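Local coordinates for protein GlcNAc-alpha-1,4-Gal-releasing endo-beta-galactosidase (Clostridium perfringens, PDB 1UPS) that probably hydrolyses O-glycosidic bonds as a calcium-binding family 16 endo-beta-galactosidase that releases GlcNAc-alpha-1,4-Gal from glycans, at residues 32-37 against 274-279; 129-134 against 148-153. All blocks are in the same frame, centred on the assembly; numbering follows the deposited sequence.

Contact 1 (32-37 against 274-279); sequences LDFSDE and MRVWKP. With CA (calcium ion), chain C.
A classic beta bulge interrupts the antiparallel pairing of strand 30-36 with strand 267-279 in one sheet of the GH16 beta-sandwich. Both D33 N and F34 N donate to V276 O, at 2.8 Å and 3.2 Å, so two residues of 32-37 sit opposite one of 274-279 and the register slips by one. Beyond the bulge regular pairing resumes: V276 N donates to F34 O, and D36 and M274 exchange two N-H...O bonds, that from D36 N reaching M274 O nearly along the C=O axis.

Apolar contacts occupy both faces. L32, its CG anti to the backbone N (chi1 -176°), lays CD1 over one face of the W277 indole, 3.8 Å from the centroid of the five-membered ring; W277 NE1 is hydrogen-bonded to I25 O. On the face carrying F34, V276 and M274, the extended M274 chain crosses F34 at about a right angle. Its CE lies 3.9 Å from F34 CE1, and SD makes an oblique Met-aromatic contact, while Y124 stacks on the F34 ring.

Charge gathers at the calcium end. R275 grips E37 side-on, NE to OE1 and NH2 to OE2, each carboxylate oxygen using its syn lone pair; the carboxylate and guanidinium planes are 30° apart, and R275 NH1 is held by N23 O. This two-point salt bridge fixes the bent E37 side chain, whereas E37 O, in the backbone, binds calcium at 2.3 Å beside the carbonyl oxygens of G72 and D272. A calcium-bound water donates to E37 OE2 over 2.7 Å.

Contact 2 (129-134 against 148-153); sequences GYFEIR and WWMVGM
F131 is the first residue of 129-134 to reach across the core of the GH16 beta-sandwich, where this strand faces 148-153 of the other sheet. The strand axes are 10.1 Å apart at closest and run nearly antiparallel, at 150°, so the backbones do not pair and side chains bridge the gap. With CG anti to the carbonyl carbon, F131 offers one ring face to M150. M150 SD stands over that face, offset toward the rim, 4.3 Å from the ring centroid; a bend at the end of the M150 chain (chi3 69°) carries CE to 3.5 Å from F131 CE2. The base of F131 meets W148: F131 CB packs against W148 CZ2, and F131 O lies at the indole edge, 3.6 Å from W148 CH2.

E132 points away from 148-153, and its OE1 is hydrogen-bonded to Y273 OH and N23 ND2; its backbone meets the indole, N lying 3.6 Å from W148 CH2. I133 points inward and meets W148 tip to tip. Its CG2 sits squarely over the six-membered ring, 3.6 Å from the centroid and 5° off the normal, a CH-pi contact. CG1 and CD1 lie above the plane but beyond the rim, each 3.6 Å from W148 CE3.

All five touching residues are buried, and the join rests on dispersion, CH-pi and Met-aromatic contacts, so it depends on close shape matching.

In the fold
The two contacts have centres 10 Å apart and share one sheet, in which strands 129-136 and 267-279 are direct neighbours. Contact 1 lies within that sheet, toward the protein surface and the calcium ion; contact 2 spans the sandwich interior to strand 145-152 of the opposing sheet. Along the chain, contact 2 is nested inside the 236 residues that separate the segments of contact 1. They meet through backbone hydrogen bonds of R275 with E132 and of W277 with Y130, and where V276 CG2 packs on F131 CD2. Strand 267-279 thus connects the calcium-site edge with the hydrophobic core of a single GH16 domain.

Contact 1 (32-37 against 274-279)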
# COMPACT_ATOMS: atom_id res chain seq x y z
N LEU A 32 -1.90 -15.09 14.81
CA LEU A 32 -0.75 -15.19 13.92
C LEU A 32 -0.93 -16.36 12.95
O LEU A 32 -1.16 -17.49 13.38
CB LEU A 32 0.55 -15.34 14.73
CG LEU A 32 1.84 -15.37 13.91
CD1 LEU A 32 2.16 -13.98 13.34
CD2 LEU A 32 3.00 -15.89 14.77
N ASP A 33 -0.85 -16.08 11.64
CA ASP A 33 -1.09 -17.09 10.60
C ASP A 33 0.18 -17.58 9.93
O ASP A 33 0.22 -18.71 9.44
CB ASP A 33 -2.04 -16.52 9.53
CG ASP A 33 -2.68 -17.58 8.67
OD1 ASP A 33 -3.34 -18.52 9.19
OD2 ASP A 33 -2.61 -17.53 7.42
N PHE A 34 1.20 -16.71 9.90
CA PHE A 34 2.50 -16.99 9.27
C PHE A 34 3.56 -16.15 9.93
O PHE A 34 3.34 -14.97 10.23
CB PHE A 34 2.48 -16.64 7.77
CG PHE A 34 3.83 -16.84 7.07
CD1 PHE A 34 4.71 -15.77 6.92
CD2 PHE A 34 4.21 -18.09 6.59
CE1 PHE A 34 5.96 -15.95 6.28
CE2 PHE A 34 5.44 -18.29 5.95
CZ PHE A 34 6.32 -17.21 5.78
N SER A 35 4.73 -16.74 10.15
CA SER A 35 5.88 -15.94 10.52
C SER A 35 7.18 -16.57 10.09
O SER A 35 7.31 -17.80 10.02
CB SER A 35 5.90 -15.66 12.02
OG SER A 35 6.11 -16.85 12.72
N ASP A 36 8.14 -15.71 9.77
CA ASP A 36 9.52 -16.11 9.67
C ASP A 36 10.33 -15.06 10.41
O ASP A 36 10.35 -13.89 10.02
CB ASP A 36 9.97 -16.25 8.21
CG ASP A 36 11.24 -17.05 8.09
OD1 ASP A 36 11.45 -17.73 7.05
OD2 ASP A 36 12.07 -17.07 9.02
N GLU A 37 10.99 -15.49 11.49
CA GLU A 37 11.83 -14.59 12.28
C GLU A 37 13.26 -14.48 11.73
O GLU A 37 14.09 -13.74 12.27
CB GLU A 37 11.82 -15.03 13.77
CG GLU A 37 10.40 -15.10 14.36
CD GLU A 37 9.72 -13.75 14.46
OE1 GLU A 37 8.50 -13.68 14.17
OE2 GLU A 37 10.40 -12.75 14.80
N MET A 274 9.16 -11.40 9.01
CA MET A 274 7.90 -11.22 8.30
C MET A 274 6.81 -11.94 9.09
O MET A 274 6.99 -13.09 9.49
CB MET A 274 7.96 -11.80 6.88
CG MET A 274 6.61 -11.72 6.14
SD MET A 274 6.70 -12.52 4.51
CE MET A 274 4.97 -12.84 4.19
N ARG A 275 5.69 -11.26 9.34
CA ARG A 275 4.58 -11.84 10.08
C ARG A 275 3.29 -11.51 9.37
O ARG A 275 3.13 -10.42 8.80
CB ARG A 275 4.55 -11.28 11.52
CG ARG A 275 5.78 -11.68 12.36
CD ARG A 275 5.78 -11.10 13.78
NE ARG A 275 7.09 -11.25 14.40
CZ ARG A 275 7.56 -10.44 15.35
NH1 ARG A 275 6.82 -9.43 15.82
NH2 ARG A 275 8.78 -10.65 15.86
N VAL A 276 2.35 -12.45 9.39
CA VAL A 276 1.01 -12.20 8.87
C VAL A 276 -0.02 -12.64 9.90
O VAL A 276 0.02 -13.79 10.38
CB VAL A 276 0.74 -12.97 7.56
CG1 VAL A 276 -0.60 -12.55 6.97
CG2 VAL A 276 1.89 -12.73 6.52
N TRP A 277 -0.94 -11.73 10.23
CA TRP A 277 -2.00 -12.04 11.18
C TRP A 277 -3.36 -12.00 10.50
O TRP A 277 -3.55 -11.32 9.48
CB TRP A 277 -2.01 -11.00 12.31
CG TRP A 277 -0.82 -10.95 13.23
CD1 TRP A 277 -0.69 -11.60 14.44
CD2 TRP A 277 0.33 -10.11 13.10
NE1 TRP A 277 0.49 -11.23 15.05
CE2 TRP A 277 1.14 -10.33 14.25
CE3 TRP A 277 0.77 -9.21 12.13
CZ2 TRP A 277 2.37 -9.67 14.44
CZ3 TRP A 277 2.00 -8.56 12.31
CH2 TRP A 277 2.78 -8.79 13.47
N LYS A 278 -4.32 -12.73 11.07
CA LYS A 278 -5.69 -12.74 10.57
C LYS A 278 -6.59 -12.25 11.70
O LYS A 278 -6.36 -12.60 12.85
CB LYS A 278 -6.12 -14.15 10.17
CG LYS A 278 -5.31 -14.76 9.01
CD LYS A 278 -5.85 -14.31 7.66
CE LYS A 278 -5.17 -15.07 6.51
NZ LYS A 278 -5.93 -14.86 5.24
N PRO A 279 -7.60 -11.43 11.39
CA PRO A 279 -8.49 -10.91 12.42
C PRO A 279 -9.30 -12.05 13.05
O PRO A 279 -9.78 -12.93 12.33
CB PRO A 279 -9.38 -9.93 11.65
CG PRO A 279 -9.37 -10.43 10.26
CD PRO A 279 -7.95 -10.92 10.05
CA CA C . 14.77 -11.80 13.35
O HOH W 1 12.86 -11.69 14.76
O HOH W 2 15.87 -11.05 15.45

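Contact 2 (129-134 against 148-153)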
# COMPACT_ATOMS: atom_id res chain seq x y z
N GLY A 129 -5.49 -10.01 5.19
CA GLY A 129 -4.78 -10.09 6.47
C GLY A 129 -3.94 -8.86 6.75
O GLY A 129 -3.95 -7.89 5.97
N TYR A 130 -3.22 -8.91 7.88
CA TYR A 130 -2.31 -7.84 8.28
C TYR A 130 -0.88 -8.36 8.09
O TYR A 130 -0.46 -9.29 8.77
CB TYR A 130 -2.54 -7.44 9.76
CG TYR A 130 -1.86 -6.13 10.13
CD1 TYR A 130 -0.50 -6.08 10.45
CD2 TYR A 130 -2.56 -4.93 10.09
CE1 TYR A 130 0.14 -4.85 10.76
CE2 TYR A 130 -1.94 -3.71 10.39
CZ TYR A 130 -0.60 -3.68 10.73
OH TYR A 130 -0.02 -2.46 11.02
N PHE A 131 -0.16 -7.78 7.13
CA PHE A 131 1.16 -8.27 6.71
C PHE A 131 2.23 -7.30 7.18
O PHE A 131 2.04 -6.10 7.01
CB PHE A 131 1.20 -8.31 5.18
CG PHE A 131 0.23 -9.29 4.57
CD1 PHE A 131 -1.14 -9.03 4.55
CD2 PHE A 131 0.70 -10.50 4.05
CE1 PHE A 131 -2.04 -9.97 4.00
CE2 PHE A 131 -0.18 -11.44 3.50
CZ PHE A 131 -1.55 -11.19 3.47
N GLU A 132 3.33 -7.79 7.74
CA GLU A 132 4.30 -6.86 8.32
C GLU A 132 5.73 -7.36 8.16
O GLU A 132 5.98 -8.56 8.33
CB GLU A 132 3.98 -6.67 9.81
CG GLU A 132 4.91 -5.73 10.58
CD GLU A 132 4.42 -5.51 12.01
OE1 GLU A 132 5.18 -5.83 12.97
OE2 GLU A 132 3.28 -5.02 12.19
N ILE A 133 6.65 -6.46 7.82
CA ILE A 133 8.07 -6.75 7.95
C ILE A 133 8.74 -5.67 8.78
O ILE A 133 8.21 -4.54 8.92
CB ILE A 133 8.79 -6.90 6.58
CG1 ILE A 133 8.91 -5.54 5.85
CG2 ILE A 133 8.11 -8.03 5.74
CD1 ILE A 133 9.80 -5.56 4.53
N ARG A 134 9.90 -6.01 9.34
CA ARG A 134 10.74 -5.02 9.97
C ARG A 134 12.06 -5.11 9.22
O ARG A 134 12.62 -6.19 9.09
CB ARG A 134 10.93 -5.35 11.46
CG ARG A 134 11.84 -4.39 12.20
CD ARG A 134 11.71 -4.55 13.74
NE ARG A 134 12.52 -3.61 14.50
CZ ARG A 134 13.77 -3.85 14.92
NH1 ARG A 134 14.36 -4.99 14.63
NH2 ARG A 134 14.43 -2.94 15.65
N TRP A 148 9.38 -5.70 -1.44
CA TRP A 148 8.53 -6.67 -0.78
C TRP A 148 7.23 -6.55 -1.54
O TRP A 148 6.61 -5.47 -1.58
CB TRP A 148 8.31 -6.28 0.67
CG TRP A 148 7.26 -7.10 1.40
CD1 TRP A 148 6.87 -8.39 1.15
CD2 TRP A 148 6.50 -6.66 2.53
NE1 TRP A 148 5.88 -8.76 2.05
CE2 TRP A 148 5.66 -7.73 2.92
CE3 TRP A 148 6.44 -5.47 3.25
CZ2 TRP A 148 4.75 -7.63 3.99
CZ3 TRP A 148 5.55 -5.36 4.32
CH2 TRP A 148 4.71 -6.44 4.67
N TRP A 149 6.83 -7.63 -2.22
CA TRP A 149 5.66 -7.54 -3.08
C TRP A 149 4.88 -8.85 -3.14
O TRP A 149 5.38 -9.90 -2.75
CB TRP A 149 6.02 -7.07 -4.51
CG TRP A 149 7.21 -7.74 -5.20
CD1 TRP A 149 8.52 -7.82 -4.76
CD2 TRP A 149 7.20 -8.33 -6.52
NE1 TRP A 149 9.29 -8.44 -5.72
CE2 TRP A 149 8.51 -8.76 -6.80
CE3 TRP A 149 6.19 -8.55 -7.48
CZ2 TRP A 149 8.86 -9.41 -8.01
CZ3 TRP A 149 6.54 -9.19 -8.69
CH2 TRP A 149 7.87 -9.61 -8.94
N MET A 150 3.64 -8.76 -3.62
CA MET A 150 2.76 -9.92 -3.67
C MET A 150 2.14 -9.97 -5.05
O MET A 150 1.91 -8.94 -5.67
CB MET A 150 1.67 -9.81 -2.59
CG MET A 150 2.29 -9.76 -1.16
SD MET A 150 1.04 -9.62 0.15
CE MET A 150 0.32 -11.26 -0.01
N VAL A 151 1.91 -11.20 -5.52
CA VAL A 151 1.32 -11.43 -6.83
C VAL A 151 0.22 -12.46 -6.72
O VAL A 151 0.30 -13.38 -5.90
CB VAL A 151 2.38 -11.89 -7.88
CG1 VAL A 151 3.38 -10.75 -8.17
CG2 VAL A 151 3.14 -13.17 -7.43
N GLY A 152 -0.83 -12.31 -7.53
CA GLY A 152 -1.89 -13.29 -7.59
C GLY A 152 -1.34 -14.65 -7.99
O GLY A 152 -0.39 -14.76 -8.78
N MET A 153 -1.94 -15.70 -7.43
CA MET A 153 -1.48 -17.06 -7.71
C MET A 153 -2.11 -17.66 -8.95
O MET A 153 -1.84 -18.82 -9.28
CB MET A 153 -1.70 -17.96 -6.49
CG MET A 153 -0.76 -17.63 -5.32
SD MET A 153 1.02 -17.80 -5.67
CE MET A 153 1.19 -19.29 -6.24